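Local coordinates for protein glucanase (Klebsiella pneumoniae, PDB 5GY3) that probably hydrolyses internal beta-1,4-glucosidic linkages in cellulose and related beta-glucans, as a family 8 endoglucanase, at residues 147-152 and 193-198; 184-189 and 204-209. One frame throughout, in Å; residues are numbered along the deposited sequence.

Contact 1 is mostly buried and contact 2 lies at the surface; their centres are about 9 Å apart and one small antiparallel sheet runs through both. Strand 196-199 is its middle strand: contact 1 pairs it with strand 145-148, while strand 204-206, which carries part of contact 2, flanks it on the other edge. Backbone bonds join the two contacts, Ala197 with Leu205 and Trp195 with Ala207. Their chemistry differs with place. Contact 1 combines main-chain pairing with a polar amide over an indole, close to the predicted nucleophile Asp87; contact 2, away from that site, is apolar packing of a loop tryptophan and two methionines.

Contact 1: 147-152 and 193-198; sequences NLNPSY and SDWVAL
Leu148 and Val196 form the backbone part of this contact, an antiparallel hydrogen-bonded pair closed in both directions: Leu148 N to Val196 O and Val196 N to Leu148 O, each 2.8 Å and nearly straight. One residue along, Asn147 and Ala197 make a non-hydrogen-bonded pair, and Asn147 OD1 rests 3.7 Å from Ala197 CB.

Apolar contacts lie on the Leu148 and Val196 face. Leu148 CD1 meets Leu198 CD2 at 3.8 Å, and Pro150 CD lies against Val196 CG2, the two side chains crossing at about a right angle.

Past the strand end, polar and aromatic groups take over. Asn149 CG is set anti to its backbone N (chi1 -171°). Asn149 CB makes a CH-pi contact over the Trp195 six-membered ring, 4.0 Å from its centroid and 23° off the normal. ND2 stands over one face of the indole, offset toward its rim and 3.4 Å from CZ2, with amide and ring planes 71° apart. The same ND2 is hydrogen-bonded to Asp217, and Trp210 stacks on the Trp195 ring. Asn149 OD1 takes a 2.6 Å bond from Ser151 OG, which approaches from above the carbonyl plane, and a weak one from Ser151 N. Thus both ends of the amide are held. A water links the segments, accepting from Ser151 N and donating to Asp194 O at 2.8 Å.

Tyr152 OH comes within 4.0 Å of Trp195 CH2. The side chain of Tyr152 also lies close to that of Asp87, the predicted nucleophile, so this short antiparallel strand pair, running out into a 3-10 turn, reaches the probable active site of this family 8 glycoside hydrolase, an (alpha/alpha)6 barrel.

Contact 2: 184-189 and 204-209; sequences MGWGKS and MLPAKE
Trp186 lays one face of its indole against Pro206, whose CD sits over the five-membered ring 3.6 Å from its centroid and only 12° off the normal, a clear CH-pi contact. Trp186 CB points toward strand 204-206. Leu205 C lies over the same face, offset toward the rim, Leu205 CA comes to 3.6 Å from Trp186 CZ2, and the leucine's CD2 comes up to NE1 at 4.0 Å. Met204 works at the ring edge instead: its CB lies in the indole plane, 3.8 Å from CZ2.

Beside the indole, the two methionines cross at about a right angle. Met184 is extended beyond CG, whereas Met204 bends at its last torsion (chi3 -76°), which brings its CE to 3.8 Å from Met184 CG. SD of Met204 approaches both CG and CE of Met184 at 3.7 Å. Met184, Trp186 and Met204 all touch Val196 on the neighbouring strand as well, and Met204 reaches Leu180 and Gln183 of helix 167-183.

The arrangement is plain apolar packing at the protein surface: the loop that follows helix 167-183 lies against an edge strand, 204-206, of a three-stranded antiparallel sheet, with a tryptophan-proline CH-pi contact at the join.

Contact 1: 147-152 and 193-198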
ATOM      1  N   ASN A 147     -16.574   5.228   0.375  1.00  7.62           N
ATOM      2  CA  ASN A 147     -15.717   4.636   1.391  1.00  6.79           C
ATOM      3  C   ASN A 147     -14.317   4.535   0.817  1.00  8.37           C
ATOM      4  O   ASN A 147     -14.069   3.757  -0.105  1.00  6.16           O
ATOM      5  CB  ASN A 147     -16.255   3.274   1.820  1.00 10.63           C
ATOM      6  CG  ASN A 147     -17.399   3.402   2.806  1.00 14.69           C
ATOM      7  OD1 ASN A 147     -17.543   4.436   3.458  1.00 13.40           O
ATOM      8  ND2 ASN A 147     -18.223   2.359   2.917  1.00 13.51           N
ATOM      9  N   LEU A 148     -13.407   5.339   1.348  1.00  7.90           N
ATOM     10  CA  LEU A 148     -12.047   5.427   0.841  1.00  5.56           C
ATOM     11  C   LEU A 148     -11.082   4.817   1.848  1.00  6.32           C
ATOM     12  O   LEU A 148     -11.386   4.685   3.037  1.00  6.34           O
ATOM     13  CB  LEU A 148     -11.664   6.884   0.580  1.00  7.00           C
ATOM     14  CG  LEU A 148     -12.590   7.684  -0.335  1.00  7.95           C
ATOM     15  CD1 LEU A 148     -12.080   9.115  -0.436  1.00  9.55           C
ATOM     16  CD2 LEU A 148     -12.636   7.016  -1.706  1.00 10.22           C
ATOM     17  N   ASN A 149      -9.907   4.445   1.359  1.00  6.04           N
ATOM     18  CA  ASN A 149      -8.834   3.955   2.218  1.00  6.37           C
ATOM     19  C   ASN A 149      -7.610   4.808   1.897  1.00  5.97           C
ATOM     20  O   ASN A 149      -6.980   4.621   0.842  1.00  6.44           O
ATOM     21  CB  ASN A 149      -8.575   2.471   1.984  1.00  7.70           C
ATOM     22  CG  ASN A 149      -7.619   1.887   3.001  1.00  5.89           C
ATOM     23  OD1 ASN A 149      -6.610   2.509   3.346  1.00  7.92           O
ATOM     24  ND2 ASN A 149      -7.936   0.698   3.504  1.00  8.87           N
ATOM     25  N   PRO A 150      -7.277   5.791   2.735  1.00  6.55           N
ATOM     26  CA  PRO A 150      -6.163   6.682   2.381  1.00  5.94           C
ATOM     27  C   PRO A 150      -4.823   5.982   2.299  1.00  7.79           C
ATOM     28  O   PRO A 150      -3.905   6.531   1.678  1.00  6.66           O
ATOM     29  CB  PRO A 150      -6.176   7.747   3.495  1.00  6.93           C
ATOM     30  CG  PRO A 150      -6.963   7.138   4.623  1.00  8.59           C
ATOM     31  CD  PRO A 150      -8.010   6.275   3.919  1.00  7.89           C
ATOM     32  N   SER A 151      -4.682   4.785   2.879  1.00  6.11           N
ATOM     33  CA  SER A 151      -3.457   4.011   2.690  1.00  5.25           C
ATOM     34  C   SER A 151      -3.340   3.438   1.281  1.00  6.65           C
ATOM     35  O   SER A 151      -2.299   2.866   0.950  1.00  8.18           O
ATOM     36  CB  SER A 151      -3.371   2.886   3.724  1.00  8.27           C
ATOM     37  OG  SER A 151      -4.080   1.729   3.334  1.00  9.41           O
ATOM     38  N   TYR A 152      -4.376   3.579   0.448  1.00  6.09           N
ATOM     39  CA  TYR A 152      -4.278   3.263  -0.976  1.00  8.16           C
ATOM     40  C   TYR A 152      -3.850   4.469  -1.813  1.00  8.65           C
ATOM     41  O   TYR A 152      -3.726   4.347  -3.042  1.00  9.43           O
ATOM     42  CB  TYR A 152      -5.613   2.733  -1.531  1.00  7.48           C
ATOM     43  CG  TYR A 152      -6.138   1.419  -0.977  1.00  8.03           C
ATOM     44  CD1 TYR A 152      -5.678   0.895   0.225  1.00  9.01           C
ATOM     45  CD2 TYR A 152      -7.110   0.707  -1.671  1.00  9.01           C
ATOM     46  CE1 TYR A 152      -6.172  -0.307   0.730  1.00  9.76           C
ATOM     47  CE2 TYR A 152      -7.620  -0.494  -1.173  1.00 11.03           C
ATOM     48  CZ  TYR A 152      -7.143  -0.991   0.025  1.00 13.30           C
ATOM     49  OH  TYR A 152      -7.623  -2.170   0.532  1.00 13.44           O
ATOM     50  N   SER A 193      -8.172   7.169  10.051  1.00  8.37           N
ATOM     51  CA  SER A 193      -8.436   5.751  10.272  1.00  5.77           C
ATOM     52  C   SER A 193      -8.109   4.936   9.017  1.00  8.34           C
ATOM     53  O   SER A 193      -7.774   5.479   7.956  1.00  6.27           O
ATOM     54  CB  SER A 193      -9.894   5.550  10.682  1.00  6.05           C
ATOM     55  OG  SER A 193     -10.765   6.222   9.783  1.00  5.86           O
ATOM     56  N   ASP A 194      -8.185   3.608   9.159  1.00  6.42           N
ATOM     57  CA  ASP A 194      -7.985   2.722   8.010  1.00  5.69           C
ATOM     58  C   ASP A 194      -8.942   3.066   6.873  1.00  5.98           C
ATOM     59  O   ASP A 194      -8.548   3.092   5.699  1.00  6.35           O
ATOM     60  CB  ASP A 194      -8.201   1.258   8.415  1.00  6.04           C
ATOM     61  CG  ASP A 194      -7.140   0.722   9.366  1.00  9.01           C
ATOM     62  OD1 ASP A 194      -5.987   1.196   9.354  1.00  7.73           O
ATOM     63  OD2 ASP A 194      -7.479  -0.222  10.131  1.00 11.32           O
ATOM     64  N   TRP A 195     -10.205   3.303   7.203  1.00  7.30           N
ATOM     65  CA  TRP A 195     -11.249   3.574   6.226  1.00  7.66           C
ATOM     66  C   TRP A 195     -11.936   4.881   6.574  1.00  5.84           C
ATOM     67  O   TRP A 195     -12.260   5.134   7.736  1.00  7.70           O
ATOM     68  CB  TRP A 195     -12.283   2.426   6.184  1.00  5.79           C
ATOM     69  CG  TRP A 195     -11.667   1.130   5.805  1.00  9.02           C
ATOM     70  CD1 TRP A 195     -11.112   0.204   6.644  1.00 11.13           C
ATOM     71  CD2 TRP A 195     -11.543   0.598   4.481  1.00  8.10           C
ATOM     72  NE1 TRP A 195     -10.641  -0.864   5.921  1.00  9.07           N
ATOM     73  CE2 TRP A 195     -10.895  -0.647   4.592  1.00  9.94           C
ATOM     74  CE3 TRP A 195     -11.907   1.060   3.215  1.00 10.37           C
ATOM     75  CZ2 TRP A 195     -10.598  -1.434   3.479  1.00 12.87           C
ATOM     76  CZ3 TRP A 195     -11.625   0.272   2.115  1.00 12.57           C
ATOM     77  CH2 TRP A 195     -10.975  -0.959   2.255  1.00 11.40           C
ATOM     78  N   VAL A 196     -12.178   5.697   5.551  1.00  5.95           N
ATOM     79  CA  VAL A 196     -12.729   7.039   5.712  1.00  7.02           C
ATOM     80  C   VAL A 196     -13.901   7.203   4.763  1.00  8.96           C
ATOM     81  O   VAL A 196     -13.774   6.931   3.566  1.00  7.12           O
ATOM     82  CB  VAL A 196     -11.662   8.115   5.426  1.00  6.18           C
ATOM     83  CG1 VAL A 196     -12.293   9.534   5.415  1.00  6.40           C
ATOM     84  CG2 VAL A 196     -10.537   8.020   6.443  1.00  6.95           C
ATOM     85  N   ALA A 197     -15.038   7.659   5.288  1.00  6.10           N
ATOM     86  CA  ALA A 197     -16.193   7.963   4.454  1.00  7.62           C
ATOM     87  C   ALA A 197     -16.135   9.421   4.014  1.00  8.68           C
ATOM     88  O   ALA A 197     -16.074  10.336   4.853  1.00  9.96           O
ATOM     89  CB  ALA A 197     -17.491   7.689   5.208  1.00  9.33           C
ATOM     90  N   LEU A 198     -16.174   9.640   2.705  1.00  5.19           N
ATOM     91  CA  LEU A 198     -16.176  10.978   2.124  1.00  6.17           C
ATOM     92  C   LEU A 198     -17.579  11.268   1.606  1.00  7.60           C
ATOM     93  O   LEU A 198     -18.063  10.576   0.703  1.00  9.73           O
ATOM     94  CB  LEU A 198     -15.157  11.074   0.983  1.00  5.51           C
ATOM     95  CG  LEU A 198     -15.211  12.331   0.107  1.00  8.54           C
ATOM     96  CD1 LEU A 198     -14.896  13.586   0.919  1.00  7.71           C
ATOM     97  CD2 LEU A 198     -14.263  12.195  -1.087  1.00  9.49           C
TER
HETATM   98  O   HOH W   1      -5.935   4.220   5.724  1.00  8.09           O

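Contact 2: 184-189 and 204-209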
ATOM      1  N   MET A 184      -8.139  15.083   6.540  1.00  9.49           N
ATOM      2  CA  MET A 184      -8.546  13.991   7.410  1.00 11.70           C
ATOM      3  C   MET A 184      -7.898  14.130   8.784  1.00 11.49           C
ATOM      4  O   MET A 184      -6.898  14.834   8.961  1.00  9.75           O
ATOM      5  CB  MET A 184      -8.163  12.645   6.793  1.00 14.90           C
ATOM      6  CG  MET A 184      -8.783  12.371   5.429  1.00 14.90           C
ATOM      7  SD  MET A 184      -8.147  10.811   4.779  1.00 14.90           S
ATOM      8  CE  MET A 184      -8.934  10.766   3.165  1.00 14.90           C
ATOM      9  N   GLY A 185      -8.476  13.439   9.764  1.00 10.03           N
ATOM     10  CA  GLY A 185      -7.866  13.350  11.081  1.00  8.01           C
ATOM     11  C   GLY A 185      -8.892  13.588  12.165  1.00  8.47           C
ATOM     12  O   GLY A 185      -9.685  14.529  12.059  1.00  7.61           O
ATOM     13  N   TRP A 186      -8.903  12.738  13.194  1.00  8.91           N
ATOM     14  CA  TRP A 186      -9.955  12.761  14.200  1.00  7.62           C
ATOM     15  C   TRP A 186      -9.355  12.556  15.584  1.00 10.37           C
ATOM     16  O   TRP A 186      -8.257  12.023  15.732  1.00 10.20           O
ATOM     17  CB  TRP A 186     -11.039  11.703  13.893  1.00  7.29           C
ATOM     18  CG  TRP A 186     -11.698  12.068  12.615  1.00  7.28           C
ATOM     19  CD1 TRP A 186     -12.707  12.969  12.451  1.00  9.86           C
ATOM     20  CD2 TRP A 186     -11.323  11.637  11.294  1.00  8.94           C
ATOM     21  NE1 TRP A 186     -13.009  13.107  11.109  1.00  9.94           N
ATOM     22  CE2 TRP A 186     -12.169  12.303  10.383  1.00  7.60           C
ATOM     23  CE3 TRP A 186     -10.355  10.750  10.795  1.00  7.85           C
ATOM     24  CZ2 TRP A 186     -12.087  12.110   8.998  1.00  9.69           C
ATOM     25  CZ3 TRP A 186     -10.276  10.555   9.416  1.00  8.08           C
ATOM     26  CH2 TRP A 186     -11.143  11.235   8.536  1.00  7.74           C
ATOM     27  N   GLY A 187     -10.104  13.004  16.599  1.00 11.77           N
ATOM     28  CA  GLY A 187      -9.683  12.835  17.980  1.00 12.47           C
ATOM     29  C   GLY A 187      -8.462  13.672  18.325  1.00 13.00           C
ATOM     30  O   GLY A 187      -8.061  14.588  17.610  1.00 12.35           O
ATOM     31  N   LYS A 188      -7.858  13.326  19.460  1.00 12.55           N
ATOM     32  CA  LYS A 188      -6.694  14.082  19.917  1.00 15.21           C
ATOM     33  C   LYS A 188      -5.430  13.774  19.124  1.00 14.46           C
ATOM     34  O   LYS A 188      -4.484  14.571  19.165  1.00 12.70           O
ATOM     35  CB  LYS A 188      -6.455  13.808  21.401  1.00 15.05           C
ATOM     36  CG  LYS A 188      -7.613  14.218  22.280  1.00 17.75           C
ATOM     37  CD  LYS A 188      -7.357  13.783  23.715  1.00 20.95           C
ATOM     38  CE  LYS A 188      -8.416  14.338  24.651  1.00 27.81           C
ATOM     39  NZ  LYS A 188      -8.107  14.002  26.066  1.00 37.99           N
ATOM     40  N   SER A 189      -5.375  12.641  18.414  1.00  9.21           N
ATOM     41  CA  SER A 189      -4.197  12.348  17.605  1.00 12.96           C
ATOM     42  C   SER A 189      -4.235  13.025  16.237  1.00 10.40           C
ATOM     43  O   SER A 189      -3.193  13.110  15.582  1.00  8.37           O
ATOM     44  CB  SER A 189      -4.045  10.839  17.406  1.00 11.37           C
ATOM     45  OG  SER A 189      -5.076  10.358  16.550  1.00 13.45           O
ATOM     46  N   MET A 204     -15.738  14.476   5.832  1.00  7.96           N
ATOM     47  CA  MET A 204     -15.173  13.153   6.066  1.00  8.10           C
ATOM     48  C   MET A 204     -15.302  12.733   7.525  1.00 10.66           C
ATOM     49  O   MET A 204     -15.258  13.563   8.442  1.00 11.03           O
ATOM     50  CB  MET A 204     -13.692  13.114   5.646  1.00  6.63           C
ATOM     51  CG  MET A 204     -13.548  13.154   4.152  1.00  9.07           C
ATOM     52  SD  MET A 204     -11.841  13.096   3.563  1.00 10.38           S
ATOM     53  CE  MET A 204     -11.315  14.780   3.929  1.00  8.73           C
ATOM     54  N   LEU A 205     -15.443  11.427   7.725  1.00  6.59           N
ATOM     55  CA  LEU A 205     -15.441  10.797   9.036  1.00  9.69           C
ATOM     56  C   LEU A 205     -14.865   9.411   8.867  1.00  8.09           C
ATOM     57  O   LEU A 205     -14.862   8.873   7.751  1.00  6.86           O
ATOM     58  CB  LEU A 205     -16.852  10.694   9.622  1.00  9.89           C
ATOM     59  CG  LEU A 205     -17.505  12.025   9.974  1.00 14.42           C
ATOM     60  CD1 LEU A 205     -18.959  11.805  10.067  1.00 21.08           C
ATOM     61  CD2 LEU A 205     -16.973  12.573  11.287  1.00 16.25           C
ATOM     62  N   PRO A 206     -14.396   8.785   9.944  1.00  6.72           N
ATOM     63  CA  PRO A 206     -14.094   7.350   9.872  1.00  7.53           C
ATOM     64  C   PRO A 206     -15.317   6.591   9.368  1.00  9.92           C
ATOM     65  O   PRO A 206     -16.457   6.883   9.756  1.00  9.50           O
ATOM     66  CB  PRO A 206     -13.746   6.982  11.319  1.00  4.68           C
ATOM     67  CG  PRO A 206     -13.272   8.280  11.935  1.00  8.01           C
ATOM     68  CD  PRO A 206     -14.145   9.348  11.288  1.00  7.06           C
ATOM     69  N   ALA A 207     -15.086   5.631   8.472  1.00  8.44           N
ATOM     70  CA  ALA A 207     -16.206   4.949   7.836  1.00 12.06           C
ATOM     71  C   ALA A 207     -16.987   4.123   8.858  1.00 12.02           C
ATOM     72  O   ALA A 207     -16.423   3.573   9.808  1.00 12.33           O
ATOM     73  CB  ALA A 207     -15.709   4.059   6.701  1.00  9.42           C
ATOM     74  N   LYS A 208     -18.306   4.027   8.643  1.00 15.07           N
ATOM     75  CA  LYS A 208     -19.175   3.354   9.613  1.00 19.32           C
ATOM     76  C   LYS A 208     -18.852   1.874   9.746  1.00 15.09           C
ATOM     77  O   LYS A 208     -19.021   1.295  10.825  1.00 18.17           O
ATOM     78  CB  LYS A 208     -20.655   3.476   9.216  1.00 20.20           C
ATOM     79  CG  LYS A 208     -21.182   4.858   8.949  1.00 32.64           C
ATOM     80  CD  LYS A 208     -22.716   4.859   8.783  1.00 30.11           C
ATOM     81  CE  LYS A 208     -23.243   3.569   8.151  1.00 31.86           C
ATOM     82  NZ  LYS A 208     -22.931   3.389   6.692  1.00 31.98           N
ATOM     83  N   GLU A 209     -18.406   1.245   8.670  1.00 14.14           N
ATOM     84  CA  GLU A 209     -18.459  -0.206   8.571  1.00 15.58           C
ATOM     85  C   GLU A 209     -17.253  -0.911   9.180  1.00 17.21           C
ATOM     86  O   GLU A 209     -17.266  -2.143   9.276  1.00 18.07           O
ATOM     87  CB  GLU A 209     -18.620  -0.613   7.104  1.00 14.26           C
ATOM     88  CG  GLU A 209     -19.930  -0.145   6.479  1.00 19.40           C
ATOM     89  CD  GLU A 209     -19.835   1.205   5.777  1.00 23.00           C
ATOM     90  OE1 GLU A 209     -18.986   2.046   6.150  1.00 19.34           O
ATOM     91  OE2 GLU A 209     -20.616   1.432   4.833  1.00 28.03           O
TER